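Local coordinates for protein intimin (Escherichia coli O127:H6 str. E2348/69, PDB 6TQD) that serves as a bacterial outer-membrane adhesin whose extracellular juncture domains, D00 and D0, hold a constitutively extended conformation in the passenger, at residues S42-Q47 with N75-T80; A64-Y69 with I98-N103. All blocks are in the same frame, centred on the assembly; numbering follows the deposited sequence.

Overall arrangement
Both contacts lie in the first of the chain's two domains, where one four-stranded sheet faces another in a two-sheet beta-sandwich that resembles an Ig-like fold. Their centres are 10 Å apart and their segments alternate along the chain: 42-47, 64-69, 75-80, 98-103. Interaction 1 sets the helical turn 42-45 against strand 76-85; interaction 2 brings the end of strand 62-65 and the loop after it onto strand 90-101. Strands 76-85 and 90-101 are antiparallel neighbours in one sheet, joined by a probable hydrogen bond from Tyr77 N to Ile98 O of 2.8 Å. Connection and loop thus pack on adjacent strands and meet at Pro67, which touches Leu44, Gln47 and Tyr77.

Interaction 1: S42-Q47 with N75-T80; sequences SALRSQ and NVYKVT
Ala43 and Leu44, on the short helical turn 42-45, pack onto Tyr77 and Val79 of strand 76-85. The turn belongs to the connection between strand 34-40 in one sheet and strand 50-53 in the other, a sheet-to-sheet connection of an Ig-like sandwich, to judge by its two facing sheets, that packs on strand 76-85, a neighbour of strand 34-40. Apolar contact dominates. CD2 of Leu44 comes to 3.7 Å from Tyr77 CB and stays close to the start of the ring. Leu44 CG stands anti to its own carbonyl carbon, chi1 -74°, which sets it 4.0 Å from Val79 CG1, although CB sets out across the contact rather than into it. Ile98 and Ile51 also touch this leucine, which places it between the two sheets. Ala43 points its CB at the strand, 4.3 Å from Tyr77 CB.

Polar contact runs through the backbone. No direct hydrogen bond joins the two segments; a water bridges them instead, accepting from Ala43 N at 2.9 Å and donating to Lys78 O at 2.8 Å. Ala43 CB also meets Lys78 O, in van der Waals contact at 3.4 Å. Lys78 CB points away from the turn, and its NZ is hydrogen-bonded to Thr97 OG1.

The tyrosine ring is bordered by the turn and the residues after it. Ala43 O approaches Tyr77 CD1 obliquely, 3.3 Å away. Pro67 and Val100 touch the same tyrosine from outside the two segments. At the phenol end Gln47 crosses Tyr77 at about a right angle, its chain bent at chi2 (-64°), which carries the amide off from the ring. Its aliphatic part meets the ring edge near the plane, where Gln47 CG sits 3.5 Å from Tyr77 OH.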
loop_
_atom_site.group_PDB
_atom_site.type_symbol
_atom_site.label_atom_id
_atom_site.label_comp_id
_atom_site.label_asym_id
_atom_site.label_seq_id
_atom_site.Cartn_x
_atom_site.Cartn_y
_atom_site.Cartn_z
ATOM N N SER A 42 -2.632 2.882 -19.482
ATOM C CA SER A 42 -3.651 1.837 -19.542
ATOM C C SER A 42 -3.712 1.017 -18.258
ATOM O O SER A 42 -4.783 0.518 -17.898
ATOM C CB SER A 42 -3.393 0.927 -20.739
ATOM O OG SER A 42 -2.132 0.302 -20.624
ATOM N N ALA A 43 -2.582 0.859 -17.559
ATOM C CA ALA A 43 -2.609 0.134 -16.287
ATOM C C ALA A 43 -3.504 0.833 -15.268
ATOM O O ALA A 43 -4.290 0.179 -14.573
ATOM C CB ALA A 43 -1.191 -0.022 -15.742
ATOM N N LEU A 44 -3.402 2.161 -15.158
ATOM C CA LEU A 44 -4.282 2.885 -14.255
ATOM C C LEU A 44 -5.733 2.804 -14.700
ATOM O O LEU A 44 -6.636 2.690 -13.866
ATOM C CB LEU A 44 -3.902 4.368 -14.171
ATOM C CG LEU A 44 -2.670 4.773 -13.394
ATOM C CD1 LEU A 44 -2.393 6.253 -13.649
ATOM C CD2 LEU A 44 -2.844 4.495 -11.913
ATOM N N ARG A 45 -5.976 2.889 -16.006
ATOM C CA ARG A 45 -7.351 2.895 -16.495
ATOM C C ARG A 45 -8.050 1.569 -16.239
ATOM O O ARG A 45 -9.276 1.542 -16.125
ATOM C CB ARG A 45 -7.397 3.276 -17.971
ATOM C CG ARG A 45 -6.897 4.677 -18.193
ATOM C CD ARG A 45 -7.214 5.226 -19.564
ATOM N NE ARG A 45 -6.572 6.532 -19.693
ATOM C CZ ARG A 45 -7.192 7.709 -19.611
ATOM N NH1 ARG A 45 -8.508 7.787 -19.450
ATOM N NH2 ARG A 45 -6.479 8.821 -19.721
ATOM N N SER A 46 -7.294 0.474 -16.158
ATOM C CA SER A 46 -7.894 -0.817 -15.838
ATOM C C SER A 46 -8.681 -0.747 -14.540
ATOM O O SER A 46 -9.652 -1.495 -14.355
ATOM C CB SER A 46 -6.801 -1.881 -15.717
ATOM O OG SER A 46 -6.090 -1.735 -14.498
ATOM N N GLN A 47 -8.283 0.141 -13.630
ATOM C CA GLN A 47 -8.941 0.285 -12.337
ATOM C C GLN A 47 -9.572 1.660 -12.137
ATOM O O GLN A 47 -9.918 2.018 -11.009
ATOM C CB GLN A 47 -7.966 -0.065 -11.206
ATOM C CG GLN A 47 -7.704 -1.550 -11.068
ATOM C CD GLN A 47 -8.969 -2.290 -10.694
ATOM O OE1 GLN A 47 -9.863 -1.722 -10.065
ATOM N NE2 GLN A 47 -9.065 -3.548 -11.102
ATOM N N ASN A 75 -2.226 -3.237 -6.620
ATOM C CA ASN A 75 -2.199 -1.813 -6.278
ATOM C C ASN A 75 -0.927 -1.113 -6.741
ATOM O O ASN A 75 -0.604 -0.038 -6.246
ATOM C CB ASN A 75 -2.468 -1.594 -4.788
ATOM C CG ASN A 75 -3.831 -2.074 -4.398
ATOM O OD1 ASN A 75 -4.845 -1.541 -4.865
ATOM N ND2 ASN A 75 -3.885 -3.121 -3.566
ATOM N N VAL A 76 -0.206 -1.717 -7.686
ATOM C CA VAL A 76 0.952 -1.115 -8.327
ATOM C C VAL A 76 0.644 -0.982 -9.810
ATOM O O VAL A 76 0.198 -1.943 -10.442
ATOM C CB VAL A 76 2.218 -1.960 -8.105
ATOM C CG1 VAL A 76 3.405 -1.319 -8.780
ATOM C CG2 VAL A 76 2.501 -2.109 -6.625
ATOM N N TYR A 77 0.877 0.203 -10.362
ATOM C CA TYR A 77 0.512 0.509 -11.737
ATOM C C TYR A 77 1.722 1.100 -12.437
ATOM O O TYR A 77 2.274 2.099 -11.974
ATOM C CB TYR A 77 -0.664 1.489 -11.778
ATOM C CG TYR A 77 -1.854 0.955 -11.030
ATOM C CD1 TYR A 77 -2.754 0.106 -11.649
ATOM C CD2 TYR A 77 -2.045 1.268 -9.702
ATOM C CE1 TYR A 77 -3.832 -0.414 -10.965
ATOM C CE2 TYR A 77 -3.131 0.757 -9.002
ATOM C CZ TYR A 77 -4.014 -0.074 -9.641
ATOM O OH TYR A 77 -5.085 -0.597 -8.958
ATOM N N LYS A 78 2.129 0.485 -13.541
ATOM C CA LYS A 78 3.288 0.927 -14.304
ATOM C C LYS A 78 2.765 1.657 -15.532
ATOM O O LYS A 78 1.985 1.090 -16.311
ATOM C CB LYS A 78 4.136 -0.267 -14.742
ATOM C CG LYS A 78 4.664 -1.128 -13.600
ATOM C CD LYS A 78 5.921 -0.593 -12.968
ATOM C CE LYS A 78 6.427 -1.535 -11.878
ATOM N NZ LYS A 78 7.620 -0.993 -11.170
ATOM N N VAL A 79 3.167 2.923 -15.693
ATOM C CA VAL A 79 2.761 3.740 -16.826
ATOM C C VAL A 79 4.029 4.306 -17.461
ATOM O O VAL A 79 5.101 4.320 -16.854
ATOM C CB VAL A 79 1.810 4.884 -16.418
ATOM C CG1 VAL A 79 0.589 4.334 -15.689
ATOM C CG2 VAL A 79 2.540 5.888 -15.535
ATOM N N THR A 80 3.903 4.776 -18.707
ATOM C CA THR A 80 5.057 5.266 -19.434
ATOM C C THR A 80 4.762 6.622 -20.066
ATOM O O THR A 80 3.641 6.897 -20.495
ATOM C CB THR A 80 5.543 4.292 -20.525
ATOM O OG1 THR A 80 4.442 3.886 -21.339
ATOM C CG2 THR A 80 6.202 3.075 -19.893
HETATM O O HOH W 1 0.087 1.692 -18.333
#

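Interaction 2: A64-Y69 with I98-N103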
loop_
_atom_site.group_PDB
_atom_site.type_symbol
_atom_site.label_atom_id
_atom_site.label_comp_id
_atom_site.label_asym_id
_atom_site.label_seq_id
_atom_site.Cartn_x
_atom_site.Cartn_y
_atom_site.Cartn_z
ATOM N N ALA A 64 -1.595 12.344 -11.724
ATOM C CA ALA A 64 -2.232 11.042 -11.724
ATOM C C ALA A 64 -3.422 11.089 -10.779
ATOM O O ALA A 64 -3.300 11.590 -9.656
ATOM C CB ALA A 64 -1.253 9.957 -11.278
ATOM N N ILE A 65 -4.560 10.599 -11.253
ATOM C CA ILE A 65 -5.731 10.333 -10.425
ATOM C C ILE A 65 -5.661 8.858 -10.066
ATOM O O ILE A 65 -5.758 7.992 -10.936
ATOM C CB ILE A 65 -7.032 10.665 -11.160
ATOM C CG1 ILE A 65 -6.977 12.078 -11.757
ATOM C CG2 ILE A 65 -8.215 10.501 -10.207
ATOM C CD1 ILE A 65 -6.554 13.154 -10.792
ATOM N N LEU A 66 -5.477 8.567 -8.780
ATOM C CA LEU A 66 -5.252 7.195 -8.358
ATOM C C LEU A 66 -6.573 6.438 -8.249
ATOM O O LEU A 66 -7.585 7.009 -7.828
ATOM C CB LEU A 66 -4.533 7.185 -7.013
ATOM C CG LEU A 66 -2.998 7.242 -7.101
ATOM C CD1 LEU A 66 -2.532 8.423 -7.931
ATOM C CD2 LEU A 66 -2.354 7.275 -5.725
ATOM N N PRO A 67 -6.603 5.170 -8.642
ATOM C CA PRO A 67 -7.839 4.388 -8.504
ATOM C C PRO A 67 -8.139 4.061 -7.044
ATOM O O PRO A 67 -7.354 4.344 -6.136
ATOM C CB PRO A 67 -7.552 3.116 -9.306
ATOM C CG PRO A 67 -6.092 2.974 -9.269
ATOM C CD PRO A 67 -5.530 4.382 -9.269
ATOM N N ALA A 68 -9.302 3.454 -6.834
ATOM C CA ALA A 68 -9.626 2.892 -5.534
ATOM C C ALA A 68 -8.697 1.729 -5.208
ATOM O O ALA A 68 -8.205 1.025 -6.090
ATOM C CB ALA A 68 -11.073 2.408 -5.507
ATOM N N TYR A 69 -8.468 1.531 -3.917
ATOM C CA TYR A 69 -7.623 0.442 -3.461
ATOM C C TYR A 69 -8.323 -0.886 -3.709
ATOM O O TYR A 69 -9.531 -1.022 -3.481
ATOM C CB TYR A 69 -7.365 0.606 -1.969
ATOM C CG TYR A 69 -6.436 -0.399 -1.354
ATOM C CD1 TYR A 69 -5.061 -0.285 -1.473
ATOM C CD2 TYR A 69 -6.937 -1.485 -0.646
ATOM C CE1 TYR A 69 -4.215 -1.211 -0.893
ATOM C CE2 TYR A 69 -6.107 -2.406 -0.063
ATOM C CZ TYR A 69 -4.745 -2.273 -0.192
ATOM O OH TYR A 69 -3.920 -3.204 0.396
ATOM N N ILE A 98 3.270 3.830 -9.976
ATOM C CA ILE A 98 2.291 4.445 -9.088
ATOM C C ILE A 98 1.767 3.353 -8.163
ATOM O O ILE A 98 1.229 2.341 -8.628
ATOM C CB ILE A 98 1.152 5.093 -9.888
ATOM C CG1 ILE A 98 1.723 6.204 -10.788
ATOM C CG2 ILE A 98 0.048 5.621 -8.969
ATOM C CD1 ILE A 98 0.785 6.670 -11.875
ATOM N N THR A 99 1.933 3.554 -6.863
ATOM C CA THR A 99 1.473 2.606 -5.857
ATOM C C THR A 99 0.362 3.256 -5.049
ATOM O O THR A 99 0.508 4.393 -4.588
ATOM C CB THR A 99 2.621 2.196 -4.943
ATOM O OG1 THR A 99 3.668 1.619 -5.741
ATOM C CG2 THR A 99 2.156 1.166 -3.925
ATOM N N VAL A 100 -0.727 2.525 -4.858
ATOM C CA VAL A 100 -1.939 3.024 -4.226
ATOM C C VAL A 100 -2.031 2.394 -2.844
ATOM O O VAL A 100 -1.995 1.160 -2.707
ATOM C CB VAL A 100 -3.180 2.681 -5.067
ATOM C CG1 VAL A 100 -4.447 3.104 -4.350
ATOM C CG2 VAL A 100 -3.085 3.357 -6.415
ATOM N N LEU A 101 -2.145 3.239 -1.833
ATOM C CA LEU A 101 -2.390 2.827 -0.460
ATOM C C LEU A 101 -3.851 3.063 -0.107
ATOM O O LEU A 101 -4.526 3.913 -0.685
ATOM C CB LEU A 101 -1.492 3.603 0.498
ATOM C CG LEU A 101 0.014 3.323 0.437
ATOM C CD1 LEU A 101 0.671 3.985 -0.767
ATOM C CD2 LEU A 101 0.691 3.775 1.715
ATOM N N SER A 102 -4.343 2.285 0.852
ATOM C CA SER A 102 -5.730 2.427 1.267
ATOM C C SER A 102 -5.892 3.629 2.194
ATOM O O SER A 102 -4.923 4.158 2.746
ATOM C CB SER A 102 -6.182 1.143 1.960
ATOM O OG SER A 102 -5.674 1.105 3.281
ATOM N N ASN A 103 -7.147 4.056 2.360
ATOM C CA ASN A 103 -7.443 5.218 3.190
ATOM C C ASN A 103 -6.794 5.126 4.569
ATOM O O ASN A 103 -6.361 6.139 5.129
ATOM C CB ASN A 103 -8.960 5.366 3.350
ATOM C CG ASN A 103 -9.619 5.960 2.134
ATOM O OD1 ASN A 103 -9.097 6.893 1.526
ATOM N ND2 ASN A 103 -10.781 5.429 1.774
#
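Tyr69 lays its ring against Ser102, just beyond the end of strand 90-101. Read outward, Tyr69 CB begins over Ser102, near its CA and CB. CG of the tyrosine stands anti to its backbone N, chi1 -176°, which sets CG 3.7 Å from Ser102 CB. On one flank CD1 lies 3.5 Å from Ser102 N and CE1 3.7 Å from Val100 O, which sits at the ring edge in its plane. On the other flank CD2 and then CE2 stay under Ser102 CB. That methylene lies over one face, offset toward the rim, in a CH-pi contact, 3.7 Å from the ring centroid and 14° off the normal. The neighbouring backbone is fixed by polar partners: Ser102 N is hydrogen-bonded to Gln105 OE1, and the carboxylate of Glu18 takes bonds from both Tyr69 N and Asn103 N.

Deeper in, the contact is mainly aliphatic. The two methyls of Val100 divide the work: CG1 lies 3.6 Å from Pro67 O, while CG2 touches both Pro67 CD and Leu66 CG, each at 3.9 Å. Leu66 and Val100 slide past each other in opposite directions, and Leu66 CG also reaches Ile98 CG2, at 3.9 Å. Ala64 CB completes the row against Ile98 CD1.

Ala64 belongs to strand 62-65 of one sheet, whereas Ile98 and Val100 line the facing sheet. With Tyr69 packing at the strand end, Ala64, Leu66, Ile98 and Val100 meet between the two sheets as part of the hydrophobic core of a beta-sandwich.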